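Local coordinates for protein neutral ceramidase (Pseudomonas aeruginosa, PDB 2ZXC) that hydrolyses the N-acyl linkage of ceramides to give sphingosine and a free fatty acid, using one bound zinc ion, and also runs the reverse synthesis, at residues G151-A156 and P180-L185; G293-R298 and F398-L403. All coordinates share one frame; numbering follows the deposited sequence.

Contact 1 (G151-A156 and P180-L185); sequences GELRNA and PQMSVL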
loop_
_atom_site.group_PDB
_atom_site.type_symbol
_atom_site.label_atom_id
_atom_site.label_comp_id
_atom_site.label_asym_id
_atom_site.label_seq_id
_atom_site.Cartn_x
_atom_site.Cartn_y
_atom_site.Cartn_z
ATOM N N GLY A 151 -1.573 21.251 -6.848
ATOM C CA GLY A 151 -1.005 21.594 -8.136
ATOM C C GLY A 151 -1.380 20.499 -9.111
ATOM O O GLY A 151 -2.111 19.574 -8.752
ATOM N N GLU A 152 -0.890 20.582 -10.339
ATOM C CA GLU A 152 -1.217 19.560 -11.313
ATOM C C GLU A 152 -0.018 18.768 -11.798
ATOM O O GLU A 152 1.051 19.321 -12.059
ATOM C CB GLU A 152 -1.953 20.176 -12.504
ATOM C CG GLU A 152 -3.311 20.764 -12.148
ATOM C CD GLU A 152 -4.075 21.232 -13.376
ATOM O OE1 GLU A 152 -3.425 21.707 -14.332
ATOM O OE2 GLU A 152 -5.320 21.135 -13.380
ATOM N N LEU A 153 -0.219 17.457 -11.896
ATOM C CA LEU A 153 0.801 16.520 -12.356
ATOM C C LEU A 153 0.149 15.774 -13.516
ATOM O O LEU A 153 -0.711 14.918 -13.312
ATOM C CB LEU A 153 1.155 15.529 -11.243
ATOM C CG LEU A 153 2.604 15.069 -11.070
ATOM C CD1 LEU A 153 2.596 13.684 -10.446
ATOM C CD2 LEU A 153 3.334 15.041 -12.399
ATOM N N ARG A 154 0.554 16.112 -14.732
ATOM C CA ARG A 154 -0.014 15.505 -15.928
ATOM C C ARG A 154 0.942 14.542 -16.584
ATOM O O ARG A 154 0.627 13.946 -17.613
ATOM C CB ARG A 154 -0.369 16.598 -16.926
ATOM C CG ARG A 154 -1.443 17.506 -16.417
ATOM C CD ARG A 154 -1.568 18.772 -17.221
ATOM N NE ARG A 154 -2.802 19.431 -16.828
ATOM C CZ ARG A 154 -3.995 18.860 -16.935
ATOM N NH1 ARG A 154 -4.100 17.631 -17.430
ATOM N NH2 ARG A 154 -5.079 19.502 -16.528
ATOM N N ASN A 155 2.113 14.372 -15.994
ATOM C CA ASN A 155 3.075 13.491 -16.620
ATOM C C ASN A 155 3.496 12.263 -15.801
ATOM O O ASN A 155 4.545 11.670 -16.046
ATOM C CB ASN A 155 4.285 14.329 -17.082
ATOM C CG ASN A 155 5.431 14.351 -16.086
ATOM O OD1 ASN A 155 6.590 14.246 -16.486
ATOM N ND2 ASN A 155 5.125 14.502 -14.803
ATOM N N ALA A 156 2.650 11.857 -14.857
ATOM C CA ALA A 156 2.955 10.701 -14.023
ATOM C C ALA A 156 1.887 9.610 -14.069
ATOM O O ALA A 156 1.923 8.684 -13.260
ATOM C CB ALA A 156 3.164 11.143 -12.586
ATOM N N PRO A 180 -5.139 15.082 -12.716
ATOM C CA PRO A 180 -3.857 15.747 -12.474
ATOM C C PRO A 180 -3.665 16.351 -11.096
ATOM O O PRO A 180 -2.575 16.801 -10.767
ATOM C CB PRO A 180 -3.845 16.823 -13.545
ATOM C CG PRO A 180 -5.265 17.297 -13.486
ATOM C CD PRO A 180 -6.049 15.981 -13.449
ATOM N N GLN A 181 -4.712 16.369 -10.288
ATOM C CA GLN A 181 -4.579 16.993 -8.988
ATOM C C GLN A 181 -3.847 16.240 -7.895
ATOM O O GLN A 181 -4.143 15.082 -7.602
ATOM C CB GLN A 181 -5.947 17.416 -8.452
ATOM C CG GLN A 181 -5.865 18.020 -7.064
ATOM C CD GLN A 181 -7.168 18.632 -6.609
ATOM O OE1 GLN A 181 -7.374 19.843 -6.721
ATOM N NE2 GLN A 181 -8.067 17.798 -6.101
ATOM N N MET A 182 -2.872 16.926 -7.307
ATOM C CA MET A 182 -2.120 16.404 -6.182
ATOM C C MET A 182 -2.401 17.398 -5.065
ATOM O O MET A 182 -2.392 18.611 -5.289
ATOM C CB MET A 182 -0.610 16.375 -6.449
ATOM C CG MET A 182 0.188 16.006 -5.197
ATOM S SD MET A 182 1.970 16.043 -5.375
ATOM C CE MET A 182 2.270 14.483 -6.258
ATOM N N SER A 183 -2.688 16.885 -3.877
ATOM C CA SER A 183 -2.939 17.733 -2.725
ATOM C C SER A 183 -1.821 17.414 -1.747
ATOM O O SER A 183 -1.326 16.281 -1.698
ATOM C CB SER A 183 -4.290 17.412 -2.075
ATOM O OG SER A 183 -5.372 17.692 -2.943
ATOM N N VAL A 184 -1.409 18.409 -0.978
ATOM C CA VAL A 184 -0.354 18.190 -0.010
ATOM C C VAL A 184 -0.690 18.853 1.297
ATOM O O VAL A 184 -1.011 20.036 1.335
ATOM C CB VAL A 184 0.998 18.752 -0.484
ATOM C CG1 VAL A 184 2.033 18.597 0.628
ATOM C CG2 VAL A 184 1.455 18.029 -1.743
ATOM N N LEU A 185 -0.640 18.075 2.368
ATOM C CA LEU A 185 -0.885 18.600 3.697
ATOM C C LEU A 185 0.505 18.575 4.304
ATOM O O LEU A 185 1.059 17.505 4.540
ATOM C CB LEU A 185 -1.836 17.697 4.487
ATOM C CG LEU A 185 -2.064 18.048 5.964
ATOM C CD1 LEU A 185 -2.629 19.457 6.086
ATOM C CD2 LEU A 185 -3.020 17.037 6.589
HETATM O O HOH W 1 -5.139 21.006 -8.303
#
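Pro180 sets its CB-CG side against the guanidinium of Arg154: CB sits over the centre of one face, 3.9 Å above the plane, and CG is 3.8 Å from Arg154 NH2. The two side chains run side by side in the same direction. A proline suits this place because its short, rigid ring presents apolar CB and CG to the flat cation. Glu152 runs alongside the same ring, and its OE2 comes to 3.8 Å from Pro180 CG. A weak salt bridge from Arg154 NE to Glu152 OE1, 3.4 Å long, joins the two charged residues beside the proline. Both Arg154 and Glu152 carry CG anti to the carbonyl carbon (chi1 -64° and -65°), the setting from which their chains reach along Pro180.

The backbones that carry these side chains pair as antiparallel strands. Gly151 and Met182 exchange two hydrogen bonds, and the straighter, Met182 N to Gly151 O, is 3.1 Å long. Beyond the last bridge, Leu153 N gives a short bond of 2.7 Å to Pro180 O. A water bonded to Gln181 OE1 also donates weakly to Gly151 O.

On the face of Met182, Leu153 CD1 approaches Met182 CE at 4.3 Å; both flexible apolar chains also touch Lys279 of helix 265-286 and Phe201. Lys279 NZ further bonds Glu152 O. The arrangement is the end of an antiparallel strand pair, 142-152 with 181-189, in the large mixed sheet of the N-terminal ceramidase region, with helix 265-286 packed on one face.

Contact 2 (G293-R298 and F398-L403); sequences GELDSR and FRIGQL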
loop_
_atom_site.group_PDB
_atom_site.type_symbol
_atom_site.label_atom_id
_atom_site.label_comp_id
_atom_site.label_asym_id
_atom_site.label_seq_id
_atom_site.Cartn_x
_atom_site.Cartn_y
_atom_site.Cartn_z
ATOM N N GLY A 293 -8.992 25.490 12.188
ATOM C CA GLY A 293 -10.326 25.041 12.518
ATOM C C GLY A 293 -10.295 23.745 13.290
ATOM O O GLY A 293 -9.236 23.147 13.490
ATOM N N GLU A 294 -11.470 23.299 13.708
ATOM C CA GLU A 294 -11.589 22.086 14.486
ATOM C C GLU A 294 -11.164 20.814 13.770
ATOM O O GLU A 294 -10.982 20.766 12.545
ATOM C CB GLU A 294 -13.031 21.912 14.962
ATOM C CG GLU A 294 -14.027 21.855 13.819
ATOM C CD GLU A 294 -15.405 21.401 14.256
ATOM O OE1 GLU A 294 -16.333 21.451 13.423
ATOM O OE2 GLU A 294 -15.561 20.990 15.424
ATOM N N LEU A 295 -11.013 19.780 14.583
ATOM C CA LEU A 295 -10.659 18.456 14.131
ATOM C C LEU A 295 -11.922 17.710 14.507
ATOM O O LEU A 295 -12.530 18.018 15.526
ATOM C CB LEU A 295 -9.488 17.916 14.944
ATOM C CG LEU A 295 -8.183 17.578 14.232
ATOM C CD1 LEU A 295 -7.677 18.775 13.445
ATOM C CD2 LEU A 295 -7.166 17.126 15.279
ATOM N N ASP A 296 -12.338 16.760 13.685
ATOM C CA ASP A 296 -13.532 15.992 13.990
ATOM C C ASP A 296 -13.493 14.760 13.117
ATOM O O ASP A 296 -12.683 14.677 12.196
ATOM C CB ASP A 296 -14.794 16.804 13.694
ATOM C CG ASP A 296 -16.016 16.279 14.437
ATOM O OD1 ASP A 296 -15.941 15.177 15.022
ATOM O OD2 ASP A 296 -17.057 16.967 14.437
ATOM N N SER A 297 -14.363 13.803 13.400
ATOM C CA SER A 297 -14.380 12.588 12.614
ATOM C C SER A 297 -15.665 11.807 12.789
ATOM O O SER A 297 -16.451 12.059 13.698
ATOM C CB SER A 297 -13.207 11.697 13.013
ATOM O OG SER A 297 -13.410 11.166 14.315
ATOM N N ARG A 298 -15.862 10.855 11.890
ATOM C CA ARG A 298 -17.013 9.966 11.909
ATOM C C ARG A 298 -16.544 8.664 11.291
ATOM O O ARG A 298 -15.731 8.660 10.369
ATOM C CB ARG A 298 -18.175 10.535 11.091
ATOM C CG ARG A 298 -18.841 11.768 11.697
ATOM C CD ARG A 298 -19.545 11.455 13.015
ATOM N NE ARG A 298 -20.389 12.570 13.433
ATOM C CZ ARG A 298 -19.930 13.740 13.873
ATOM N NH1 ARG A 298 -18.624 13.961 13.972
ATOM N NH2 ARG A 298 -20.781 14.704 14.180
ATOM N N PHE A 398 -12.483 12.388 8.145
ATOM C CA PHE A 398 -11.741 13.164 9.119
ATOM C C PHE A 398 -11.889 14.630 8.766
ATOM O O PHE A 398 -11.673 15.019 7.612
ATOM C CB PHE A 398 -10.247 12.846 9.061
ATOM C CG PHE A 398 -9.827 11.665 9.883
ATOM C CD1 PHE A 398 -10.764 10.850 10.506
ATOM C CD2 PHE A 398 -8.475 11.361 10.016
ATOM C CE1 PHE A 398 -10.364 9.748 11.249
ATOM C CE2 PHE A 398 -8.063 10.261 10.756
ATOM C CZ PHE A 398 -9.008 9.451 11.374
ATOM N N ARG A 399 -12.281 15.452 9.729
ATOM C CA ARG A 399 -12.316 16.867 9.430
ATOM C C ARG A 399 -11.051 17.445 10.048
ATOM O O ARG A 399 -10.795 17.271 11.235
ATOM C CB ARG A 399 -13.521 17.594 10.022
ATOM C CG ARG A 399 -13.350 19.092 9.795
ATOM C CD ARG A 399 -14.476 19.964 10.284
ATOM N NE ARG A 399 -14.139 21.353 9.996
ATOM C CZ ARG A 399 -15.018 22.344 9.936
ATOM N NH1 ARG A 399 -16.304 22.104 10.151
ATOM N NH2 ARG A 399 -14.610 23.571 9.639
ATOM N N ILE A 400 -10.263 18.122 9.228
ATOM C CA ILE A 400 -9.030 18.744 9.676
ATOM C C ILE A 400 -9.128 20.189 9.208
ATOM O O ILE A 400 -8.742 20.508 8.082
ATOM C CB ILE A 400 -7.804 18.074 9.019
ATOM C CG1 ILE A 400 -7.829 16.565 9.297
ATOM C CG2 ILE A 400 -6.526 18.706 9.547
ATOM C CD1 ILE A 400 -6.669 15.787 8.668
ATOM N N GLY A 401 -9.666 21.054 10.063
ATOM C CA GLY A 401 -9.827 22.447 9.684
ATOM C C GLY A 401 -10.835 22.555 8.549
ATOM O O GLY A 401 -11.954 22.050 8.653
ATOM N N GLN A 402 -10.446 23.208 7.460
ATOM C CA GLN A 402 -11.326 23.361 6.306
ATOM C C GLN A 402 -11.137 22.173 5.354
ATOM O O GLN A 402 -11.627 22.167 4.220
ATOM C CB GLN A 402 -11.020 24.669 5.573
ATOM C CG GLN A 402 -9.642 24.749 4.904
ATOM C CD GLN A 402 -8.534 25.207 5.845
ATOM O OE1 GLN A 402 -7.570 25.849 5.418
ATOM N NE2 GLN A 402 -8.659 24.870 7.122
ATOM N N LEU A 403 -10.429 21.163 5.841
ATOM C CA LEU A 403 -10.137 19.962 5.071
ATOM C C LEU A 403 -10.931 18.757 5.551
ATOM O O LEU A 403 -11.105 18.562 6.752
ATOM C CB LEU A 403 -8.648 19.629 5.193
ATOM C CG LEU A 403 -7.636 20.067 4.132
ATOM C CD1 LEU A 403 -7.990 21.429 3.555
ATOM C CD2 LEU A 403 -6.253 20.070 4.756
HETATM O O HOH W 2 -17.897 20.020 10.816
#
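Asp296 and Arg399 form the hydrogen-bonded pair at the middle of this antiparallel ladder. Arg399 N gives a short bond of 2.6 Å to Asp296 O, and Asp296 N returns one to Arg399 O. Gly401 N extends the series to Glu294 O at 2.8 Å. The strand reverses in a type II' turn from Ile400 to Leu403, where the positive phi of Gly401 (66°) favours glycine. The backbone angles of Gly293, packed against Gly401, also call for glycine.

Among the charged groups, Glu294 crosses Arg399 at about a right angle, its CG over one guanidinium face, toward the rim. Glu294 OE1 is 3.3 Å from Arg399 NH1 but well out of the guanidinium plane, so the attraction is of charge alone; Arg489 is the stronger partner of this carboxylate. Arg399 is extended, with CG anti to its backbone N (chi1 173°), which brings NE to 2.7 Å from Gly401 O.

Apolar contacts occupy the other face. Leu295 CD1 meets Ile400 CG2 at 4.1 Å, and Ser297 CB lies 3.6 Å from Phe398 CD1, a small residue fitting beside the ring; Ser297 OG bonds Asn89 O.

Leu295 and Ile400 pack on Ile47 and Leu56 of strands 41-49 and 54-61, whereas Asp296 and Arg298, on the opposite face, touch Leu486 of helix 471-488. Edge strand 295-303 of the four-stranded sheet thus lies between that helix and the larger sheet.

Overall arrangement
Contacts 1 and 2 follow one another along the chain, with centres about 22 Å apart, and belong to different sheets of the same N-terminal ceramidase region. They nevertheless meet: Leu185 CD1 of contact 1 packs against Leu403 CD2 of contact 2 at 3.9 Å. Strand 289-291, just before contact 2, pairs with strand 142-152 of contact 1, so the chain passes from one sheet to the other there. Neither contact includes a zinc ligand or the probable nucleophile Ser250. The side chain of Ser297 is about 7 Å from that of Asp87, an inferred substrate-binding residue, while Met182 and Phe398 each have side chains about 11 Å from that of Asn60, another.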